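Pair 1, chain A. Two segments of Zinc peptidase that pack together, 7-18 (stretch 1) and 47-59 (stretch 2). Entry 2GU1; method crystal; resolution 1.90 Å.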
# COMPACT_ATOMS: atom_id res chain seq x y z
N ARG A 7 -29.55 8.18 -0.95
CA ARG A 7 -28.07 8.34 -0.81
C ARG A 7 -27.65 8.56 0.65
O ARG A 7 -28.20 9.42 1.34
CB ARG A 7 -27.58 9.51 -1.65
CG ARG A 7 -26.10 9.79 -1.50
CD ARG A 7 -25.64 10.90 -2.43
NE ARG A 7 -26.03 10.63 -3.81
CZ ARG A 7 -25.56 11.29 -4.86
NH1 ARG A 7 -24.66 12.26 -4.69
NH2 ARG A 7 -25.99 11.00 -6.08
N ILE A 8 -26.66 7.79 1.10
CA ILE A 8 -26.15 7.88 2.46
C ILE A 8 -24.68 8.29 2.48
O ILE A 8 -23.84 7.66 1.83
CB ILE A 8 -26.28 6.53 3.20
CG1 ILE A 8 -27.75 6.11 3.27
CG2 ILE A 8 -25.67 6.63 4.58
CD1 ILE A 8 -27.99 4.75 3.90
N HIS A 9 -24.37 9.35 3.21
CA HIS A 9 -23.01 9.82 3.32
C HIS A 9 -22.49 9.41 4.69
O HIS A 9 -23.05 9.81 5.71
CB HIS A 9 -22.95 11.35 3.18
CG HIS A 9 -23.25 11.83 1.79
ND1 HIS A 9 -22.41 11.63 0.73
CD2 HIS A 9 -24.32 12.52 1.30
CE1 HIS A 9 -22.93 12.16 -0.36
NE2 HIS A 9 -24.09 12.71 -0.04
N TYR A 10 -21.44 8.60 4.72
CA TYR A 10 -20.86 8.14 5.98
C TYR A 10 -19.38 8.49 6.07
O TYR A 10 -18.60 8.10 5.21
CB TYR A 10 -21.00 6.61 6.13
CG TYR A 10 -20.52 6.11 7.48
CD1 TYR A 10 -21.38 6.08 8.57
CD2 TYR A 10 -19.19 5.75 7.68
CE1 TYR A 10 -20.94 5.69 9.83
CE2 TYR A 10 -18.73 5.37 8.95
CZ TYR A 10 -19.61 5.34 10.01
OH TYR A 10 -19.19 4.98 11.27
N MET A 11 -19.01 9.24 7.10
CA MET A 11 -17.60 9.57 7.27
C MET A 11 -16.99 8.55 8.24
O MET A 11 -17.48 8.36 9.35
CB MET A 11 -17.42 10.99 7.83
CG MET A 11 -15.96 11.31 8.13
SD MET A 11 -15.62 13.08 8.21
CE MET A 11 -15.34 13.43 6.46
N VAL A 12 -15.93 7.89 7.80
CA VAL A 12 -15.27 6.88 8.63
C VAL A 12 -14.70 7.49 9.90
O VAL A 12 -14.08 8.56 9.88
CB VAL A 12 -14.14 6.18 7.85
CG1 VAL A 12 -13.52 5.09 8.72
CG2 VAL A 12 -14.71 5.58 6.57
N LYS A 13 -14.90 6.78 11.01
CA LYS A 13 -14.43 7.23 12.31
C LYS A 13 -13.50 6.18 12.90
O LYS A 13 -13.48 5.03 12.43
CB LYS A 13 -15.62 7.45 13.24
CG LYS A 13 -16.76 8.27 12.65
CD LYS A 13 -17.94 8.34 13.60
CE LYS A 13 -19.13 9.07 12.97
NZ LYS A 13 -19.64 8.40 11.74
N VAL A 14 -12.74 6.56 13.91
CA VAL A 14 -11.82 5.65 14.57
C VAL A 14 -12.54 4.36 14.97
O VAL A 14 -13.63 4.41 15.55
CB VAL A 14 -11.21 6.29 15.84
CG1 VAL A 14 -10.30 5.30 16.55
CG2 VAL A 14 -10.44 7.54 15.46
N GLY A 15 -11.95 3.22 14.63
CA GLY A 15 -12.57 1.94 14.98
C GLY A 15 -13.47 1.28 13.95
O GLY A 15 -13.76 0.09 14.08
N ASP A 16 -13.91 2.02 12.93
CA ASP A 16 -14.78 1.46 11.90
C ASP A 16 -14.10 0.49 10.95
O ASP A 16 -12.92 0.64 10.62
CB ASP A 16 -15.40 2.56 11.02
CG ASP A 16 -16.42 3.41 11.74
OD1 ASP A 16 -17.03 2.94 12.73
OD2 ASP A 16 -16.64 4.55 11.28
N THR A 17 -14.86 -0.51 10.50
CA THR A 17 -14.40 -1.47 9.50
C THR A 17 -15.59 -1.49 8.54
O THR A 17 -16.70 -1.11 8.93
CB THR A 17 -14.22 -2.91 10.05
OG1 THR A 17 -15.46 -3.38 10.58
CG2 THR A 17 -13.13 -2.94 11.12
N LEU A 18 -15.36 -1.92 7.31
CA LEU A 18 -16.44 -1.97 6.33
C LEU A 18 -17.59 -2.80 6.88
O LEU A 18 -18.75 -2.43 6.74
CB LEU A 18 -15.94 -2.58 5.01
CG LEU A 18 -16.86 -2.51 3.78
CD1 LEU A 18 -18.02 -3.44 3.94
CD2 LEU A 18 -17.33 -1.09 3.58
N MET A 47 -8.44 -1.14 4.17
CA MET A 47 -7.61 -0.04 4.65
C MET A 47 -8.36 1.27 4.90
O MET A 47 -7.74 2.33 4.89
CB MET A 47 -6.46 0.21 3.66
CG MET A 47 -6.90 0.73 2.29
SD MET A 47 -5.51 1.09 1.18
CE MET A 47 -5.34 -0.46 0.30
N ILE A 48 -9.67 1.21 5.13
CA ILE A 48 -10.43 2.44 5.38
C ILE A 48 -9.90 3.13 6.62
O ILE A 48 -9.68 2.51 7.65
CB ILE A 48 -11.94 2.18 5.59
CG1 ILE A 48 -12.16 1.21 6.75
CG2 ILE A 48 -12.55 1.67 4.31
CD1 ILE A 48 -13.60 1.08 7.19
N GLN A 49 -9.71 4.44 6.50
CA GLN A 49 -9.18 5.25 7.59
C GLN A 49 -10.16 6.34 8.01
O GLN A 49 -10.96 6.82 7.20
CB GLN A 49 -7.88 5.91 7.14
CG GLN A 49 -6.77 4.95 6.72
CD GLN A 49 -6.18 4.21 7.90
OE1 GLN A 49 -5.74 4.83 8.86
NE2 GLN A 49 -6.15 2.88 7.82
N PRO A 50 -10.10 6.75 9.29
CA PRO A 50 -10.99 7.80 9.81
C PRO A 50 -10.83 9.04 8.94
O PRO A 50 -9.70 9.42 8.60
CB PRO A 50 -10.46 8.03 11.22
CG PRO A 50 -9.93 6.69 11.61
CD PRO A 50 -9.21 6.25 10.35
N GLY A 51 -11.94 9.67 8.57
CA GLY A 51 -11.86 10.85 7.74
C GLY A 51 -12.23 10.59 6.29
O GLY A 51 -12.65 11.50 5.58
N GLU A 52 -12.07 9.35 5.84
CA GLU A 52 -12.43 9.02 4.47
C GLU A 52 -13.94 8.91 4.47
O GLU A 52 -14.56 8.90 5.54
CB GLU A 52 -11.78 7.69 4.04
CG GLU A 52 -10.26 7.72 4.13
CD GLU A 52 -9.61 6.43 3.68
OE1 GLU A 52 -10.18 5.35 3.97
OE2 GLU A 52 -8.54 6.48 3.05
N GLU A 53 -14.55 8.84 3.30
CA GLU A 53 -16.00 8.78 3.23
C GLU A 53 -16.52 7.66 2.36
O GLU A 53 -15.93 7.34 1.32
CB GLU A 53 -16.55 10.09 2.67
CG GLU A 53 -16.22 11.33 3.47
CD GLU A 53 -16.73 12.59 2.79
OE1 GLU A 53 -17.95 12.66 2.53
OE2 GLU A 53 -15.92 13.49 2.51
N LEU A 54 -17.63 7.08 2.79
CA LEU A 54 -18.29 6.03 2.03
C LEU A 54 -19.63 6.63 1.61
O LEU A 54 -20.30 7.32 2.39
CB LEU A 54 -18.52 4.78 2.88
CG LEU A 54 -17.30 3.95 3.29
CD1 LEU A 54 -17.75 2.76 4.14
CD2 LEU A 54 -16.56 3.46 2.06
N GLU A 55 -20.01 6.40 0.37
CA GLU A 55 -21.27 6.92 -0.13
C GLU A 55 -22.09 5.71 -0.57
O GLU A 55 -21.64 4.96 -1.43
CB GLU A 55 -20.99 7.86 -1.30
CG GLU A 55 -22.18 8.60 -1.87
CD GLU A 55 -21.76 9.75 -2.78
OE1 GLU A 55 -20.70 9.64 -3.43
OE2 GLU A 55 -22.49 10.76 -2.86
N LEU A 56 -23.24 5.50 0.06
CA LEU A 56 -24.10 4.36 -0.30
C LEU A 56 -25.30 4.85 -1.10
O LEU A 56 -26.00 5.78 -0.68
CB LEU A 56 -24.61 3.62 0.95
CG LEU A 56 -23.74 3.24 2.16
CD1 LEU A 56 -24.20 1.87 2.68
CD2 LEU A 56 -22.28 3.21 1.79
N MET A 57 -25.54 4.23 -2.25
CA MET A 57 -26.68 4.59 -3.09
C MET A 57 -27.71 3.47 -2.98
O MET A 57 -27.43 2.33 -3.38
CB MET A 57 -26.23 4.73 -4.55
CG MET A 57 -24.94 5.50 -4.72
SD MET A 57 -25.07 7.24 -4.31
CE MET A 57 -24.16 7.97 -5.71
N MET A 58 -28.88 3.78 -2.44
CA MET A 58 -29.95 2.80 -2.27
C MET A 58 -31.02 2.97 -3.35
O MET A 58 -31.32 4.09 -3.76
CB MET A 58 -30.61 2.94 -0.90
CG MET A 58 -29.65 3.23 0.24
SD MET A 58 -28.35 2.00 0.38
CE MET A 58 -29.22 0.68 1.22
N ASP A 59 -31.62 1.86 -3.79
CA ASP A 59 -32.66 1.92 -4.81
C ASP A 59 -34.05 2.09 -4.20
O ASP A 59 -34.19 2.36 -3.01
CB ASP A 59 -32.64 0.65 -5.67
CG ASP A 59 -32.77 -0.62 -4.85
OD1 ASP A 59 -33.51 -0.62 -3.85
OD2 ASP A 59 -32.13 -1.63 -5.21
O HOH W 1 -11.40 3.04 10.34

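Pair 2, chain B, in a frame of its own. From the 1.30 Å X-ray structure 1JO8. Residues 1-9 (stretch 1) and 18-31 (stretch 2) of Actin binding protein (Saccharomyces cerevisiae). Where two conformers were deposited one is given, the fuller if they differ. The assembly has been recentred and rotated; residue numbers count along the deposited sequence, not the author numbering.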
# COMPACT_ATOMS: atom_id res chain seq x y z
N PRO B 1 10.75 1.46 4.09
CA PRO B 1 10.01 0.95 5.26
C PRO B 1 8.81 0.14 4.79
O PRO B 1 8.51 0.07 3.60
CB PRO B 1 9.56 2.24 5.96
CG PRO B 1 9.27 3.16 4.85
CD PRO B 1 10.29 2.83 3.79
N TRP B 2 8.18 -0.53 5.73
CA TRP B 2 6.89 -1.18 5.52
C TRP B 2 5.82 -0.50 6.38
O TRP B 2 6.11 0.27 7.28
CB TRP B 2 6.98 -2.68 5.82
CG TRP B 2 7.40 -3.06 7.22
CD1 TRP B 2 8.67 -3.31 7.65
CD2 TRP B 2 6.55 -3.30 8.34
NE1 TRP B 2 8.65 -3.67 8.97
CE2 TRP B 2 7.36 -3.69 9.42
CE3 TRP B 2 5.17 -3.26 8.53
CZ2 TRP B 2 6.85 -3.99 10.68
CZ3 TRP B 2 4.67 -3.57 9.78
CH2 TRP B 2 5.51 -3.93 10.83
N ALA B 3 4.58 -0.79 6.06
CA ALA B 3 3.44 -0.19 6.71
C ALA B 3 2.30 -1.17 6.88
O ALA B 3 2.26 -2.22 6.22
CB ALA B 3 2.96 1.01 5.88
N THR B 4 1.37 -0.82 7.74
CA THR B 4 0.16 -1.60 7.99
C THR B 4 -1.03 -0.81 7.48
O THR B 4 -1.16 0.38 7.75
CB THR B 4 -0.01 -1.88 9.49
OG1 THR B 4 1.16 -2.54 9.98
CG2 THR B 4 -1.17 -2.81 9.74
N ALA B 5 -1.88 -1.45 6.69
CA ALA B 5 -3.08 -0.80 6.20
C ALA B 5 -4.02 -0.48 7.34
O ALA B 5 -4.34 -1.33 8.18
CB ALA B 5 -3.78 -1.71 5.21
N GLU B 6 -4.47 0.77 7.37
CA GLU B 6 -5.44 1.20 8.37
C GLU B 6 -6.87 0.99 7.90
O GLU B 6 -7.77 0.86 8.73
CB GLU B 6 -5.23 2.67 8.66
CG GLU B 6 -3.95 2.99 9.40
CD GLU B 6 -4.08 2.79 10.89
OE1 GLU B 6 -5.22 2.84 11.41
OE2 GLU B 6 -3.04 2.61 11.56
N TYR B 7 -7.07 0.98 6.58
CA TYR B 7 -8.40 0.85 5.99
C TYR B 7 -8.25 -0.00 4.75
O TYR B 7 -7.18 -0.01 4.15
CB TYR B 7 -8.97 2.23 5.59
CG TYR B 7 -9.02 3.21 6.73
CD1 TYR B 7 -9.95 3.04 7.73
CD2 TYR B 7 -8.09 4.24 6.86
CE1 TYR B 7 -10.03 3.89 8.82
CE2 TYR B 7 -8.15 5.10 7.97
CZ TYR B 7 -9.12 4.90 8.94
OH TYR B 7 -9.22 5.74 10.04
N ASP B 8 -9.31 -0.66 4.33
CA ASP B 8 -9.32 -1.38 3.07
C ASP B 8 -9.14 -0.39 1.93
O ASP B 8 -9.70 0.72 1.99
CB ASP B 8 -10.68 -2.07 2.80
CG ASP B 8 -11.04 -3.17 3.76
OD1 ASP B 8 -10.28 -3.53 4.67
OD2 ASP B 8 -12.16 -3.73 3.61
N TYR B 9 -8.42 -0.77 0.88
CA TYR B 9 -8.29 0.05 -0.32
C TYR B 9 -8.58 -0.82 -1.51
O TYR B 9 -7.98 -1.89 -1.67
CB TYR B 9 -6.90 0.69 -0.49
CG TYR B 9 -6.87 1.50 -1.77
CD1 TYR B 9 -7.56 2.69 -1.86
CD2 TYR B 9 -6.24 1.04 -2.91
CE1 TYR B 9 -7.64 3.40 -3.02
CE2 TYR B 9 -6.29 1.76 -4.09
CZ TYR B 9 -6.99 2.93 -4.14
OH TYR B 9 -7.10 3.67 -5.31
N THR B 18 -4.64 -3.48 -4.21
CA THR B 18 -5.89 -3.74 -3.49
C THR B 18 -5.48 -4.43 -2.19
O THR B 18 -4.70 -5.36 -2.22
CB THR B 18 -6.81 -4.66 -4.31
OG1 THR B 18 -7.26 -3.96 -5.46
CG2 THR B 18 -8.06 -5.08 -3.52
N PHE B 19 -5.99 -3.98 -1.06
CA PHE B 19 -5.63 -4.58 0.21
C PHE B 19 -6.71 -4.35 1.22
O PHE B 19 -7.61 -3.55 0.98
CB PHE B 19 -4.26 -4.10 0.70
CG PHE B 19 -4.12 -2.60 0.79
CD1 PHE B 19 -4.67 -1.87 1.84
CD2 PHE B 19 -3.35 -1.92 -0.14
CE1 PHE B 19 -4.47 -0.51 1.93
CE2 PHE B 19 -3.15 -0.56 -0.04
CZ PHE B 19 -3.72 0.14 0.99
N VAL B 20 -6.62 -5.03 2.36
CA VAL B 20 -7.58 -4.85 3.44
C VAL B 20 -6.86 -4.38 4.70
O VAL B 20 -5.65 -4.54 4.82
CB VAL B 20 -8.39 -6.13 3.73
CG1 VAL B 20 -9.31 -6.44 2.55
CG2 VAL B 20 -7.48 -7.30 4.03
N GLU B 21 -7.62 -3.81 5.62
CA GLU B 21 -7.12 -3.37 6.90
C GLU B 21 -6.25 -4.48 7.49
O GLU B 21 -6.61 -5.66 7.47
CB GLU B 21 -8.30 -3.09 7.84
CG GLU B 21 -7.87 -2.36 9.13
CD GLU B 21 -8.97 -2.18 10.16
OE1 GLU B 21 -10.13 -2.49 9.83
OE2 GLU B 21 -8.67 -1.72 11.29
N ASN B 22 -5.12 -4.08 8.04
CA ASN B 22 -4.14 -4.95 8.66
C ASN B 22 -3.19 -5.68 7.74
O ASN B 22 -2.21 -6.22 8.21
CB ASN B 22 -4.75 -5.88 9.68
CG ASN B 22 -5.28 -5.12 10.86
OD1 ASN B 22 -4.69 -4.12 11.29
ND2 ASN B 22 -6.44 -5.54 11.35
N ASP B 23 -3.41 -5.62 6.44
CA ASP B 23 -2.41 -6.14 5.52
C ASP B 23 -1.17 -5.26 5.60
O ASP B 23 -1.26 -4.06 5.81
CB ASP B 23 -2.91 -6.10 4.08
CG ASP B 23 -3.91 -7.15 3.75
OD1 ASP B 23 -4.11 -8.10 4.54
OD2 ASP B 23 -4.52 -7.04 2.64
N LYS B 24 -0.01 -5.86 5.41
CA LYS B 24 1.25 -5.13 5.37
C LYS B 24 1.67 -4.82 3.94
O LYS B 24 1.47 -5.63 3.03
CB LYS B 24 2.34 -5.92 6.07
CG LYS B 24 2.12 -6.01 7.57
CD LYS B 24 3.27 -6.81 8.20
CE LYS B 24 3.16 -6.89 9.72
NZ LYS B 24 4.27 -7.71 10.32
N ILE B 25 2.19 -3.62 3.74
CA ILE B 25 2.69 -3.16 2.45
C ILE B 25 4.17 -2.91 2.70
O ILE B 25 4.53 -2.16 3.60
CB ILE B 25 2.00 -1.87 2.00
CG1 ILE B 25 0.53 -2.11 1.73
CG2 ILE B 25 2.66 -1.40 0.71
CD1 ILE B 25 -0.44 -2.02 2.91
N ILE B 26 5.03 -3.53 1.91
CA ILE B 26 6.46 -3.52 2.13
C ILE B 26 7.21 -2.81 1.01
O ILE B 26 6.66 -2.55 -0.07
CB ILE B 26 7.00 -4.96 2.34
CG1 ILE B 26 7.02 -5.75 1.04
CG2 ILE B 26 6.18 -5.70 3.40
CD1 ILE B 26 7.76 -7.09 1.19
N ASN B 27 8.47 -2.50 1.26
CA ASN B 27 9.33 -1.84 0.28
C ASN B 27 8.66 -0.61 -0.29
O ASN B 27 8.63 -0.39 -1.51
CB ASN B 27 9.75 -2.78 -0.83
CG ASN B 27 11.02 -2.30 -1.60
OD1 ASN B 27 11.79 -1.46 -1.12
ND2 ASN B 27 11.10 -2.67 -2.88
N ILE B 28 8.19 0.24 0.59
CA ILE B 28 7.51 1.45 0.16
C ILE B 28 8.50 2.43 -0.45
O ILE B 28 9.59 2.65 0.06
CB ILE B 28 6.76 2.07 1.33
CG1 ILE B 28 5.61 1.15 1.69
CG2 ILE B 28 6.26 3.49 1.01
CD1 ILE B 28 4.95 1.42 3.01
N GLU B 29 8.08 3.00 -1.57
CA GLU B 29 8.84 3.98 -2.31
C GLU B 29 7.98 5.23 -2.39
O GLU B 29 6.84 5.19 -2.83
CB GLU B 29 9.24 3.42 -3.68
CG GLU B 29 10.23 2.27 -3.48
CD GLU B 29 10.81 1.61 -4.73
OE1 GLU B 29 10.06 1.47 -5.70
OE2 GLU B 29 11.96 1.11 -4.72
N PHE B 30 8.54 6.35 -1.92
CA PHE B 30 7.80 7.59 -1.77
C PHE B 30 7.82 8.35 -3.09
O PHE B 30 8.40 9.43 -3.20
CB PHE B 30 8.40 8.40 -0.62
CG PHE B 30 8.27 7.71 0.72
CD1 PHE B 30 7.11 7.80 1.46
CD2 PHE B 30 9.29 6.93 1.20
CE1 PHE B 30 7.01 7.16 2.67
CE2 PHE B 30 9.18 6.28 2.43
CZ PHE B 30 8.03 6.39 3.15
N VAL B 31 7.12 7.83 -4.07
CA VAL B 31 7.18 8.38 -5.42
C VAL B 31 6.41 9.68 -5.59
O VAL B 31 6.69 10.42 -6.50
CB VAL B 31 6.69 7.37 -6.49
CG1 VAL B 31 7.62 6.17 -6.56
CG2 VAL B 31 5.26 6.94 -6.23
O HOH W 2 -4.56 -1.54 11.06
O HOH W 3 -8.00 1.29 11.25

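Superposing N, CA and C of 14 central residues brings pair 2 onto pair 1 with an RMSD of 0.8 Å. In both, a first strand runs antiparallel to a second that follows a type II turn, Gln49(A) to Glu52(A) in pair 1 and Val20(B) to Asp23(B) in pair 2. The strand directions differ by 162° in pair 1 and 143° in pair 2, and the axes approach to 4.7 Å in each.

Through the shared core, the hydrogen-bond register matches position by position. Tyr10(A) and Leu54(A) exchange two bonds, Tyr10(A) N to Leu54(A) O at 2.9 Å and Leu54(A) N to Tyr10(A) O at 2.8 Å; their counterparts Ala3(B) and Ile25(B) do the same, with both N-to-O distances 2.8 Å. Next, Val12(A) N reaches Glu52(A) O at 2.8 Å and Gly51(A) N reaches Val12(A) O at 2.7 Å, as Ala5(B) N reaches Asp23(B) O at 2.8 Å and Asn22(B) N reaches Ala5(B) O at 2.9 Å. The turn is thus bonded to the residue just past the first strand in pair 1, Val12(A), and to the last strand residue in pair 2, Ala5(B).

The third turn position requires a positive phi: 104° at Gly51(A), 80° at Asn22(B). An acid then ties the turn back to its start, with Glu52(A) OE1 accepting from Gln49(A) N at 2.7 Å and Asp23(B) OD2 from Val20(B) N at 2.9 Å.

Beneath the turn, side-chain sizes are redistributed. Val12(A) points toward the second stretch and spans two neighbours, its CG1 lying 4.3 Å from Ile48(A) CD1 and its CG2 4.5 Å from Leu54(A) CG. Ala5(B), also directed toward its partner, has one methyl, but Phe19(B) replaces Ile48(A) and brings CD1 to 3.5 Å from Ala5(B) CB, while Ile25(B) CD1 lies 4.1 Å from that same CB. A larger aromatic thus accompanies the smaller strand residue.

The Met11(A)/Thr4(B) position faces Glu53(A) or Lys24(B). Met11(A) extends its CE to 3.8 Å from Glu53(A) CG, whereas Lys24(B) extends to Trp2(B), its CE 3.6 Å from Trp2(B) CZ3, placing NZ 4.5 Å from the centroid of the six-membered ring in an off-centre cation-pi contact.

Farther along, the pairs part. Ile8(A) and Leu56(A) continue the ladder, Ile8(A) N to Leu56(A) O being 2.8 Å and Leu56(A) N to Ile8(A) O 2.9 Å. In pair 2 the chain turns a corner at Asn27(B), the match of Leu56(A), and Pro1(B) O instead accepts from Ile28(B) N at 3.0 Å.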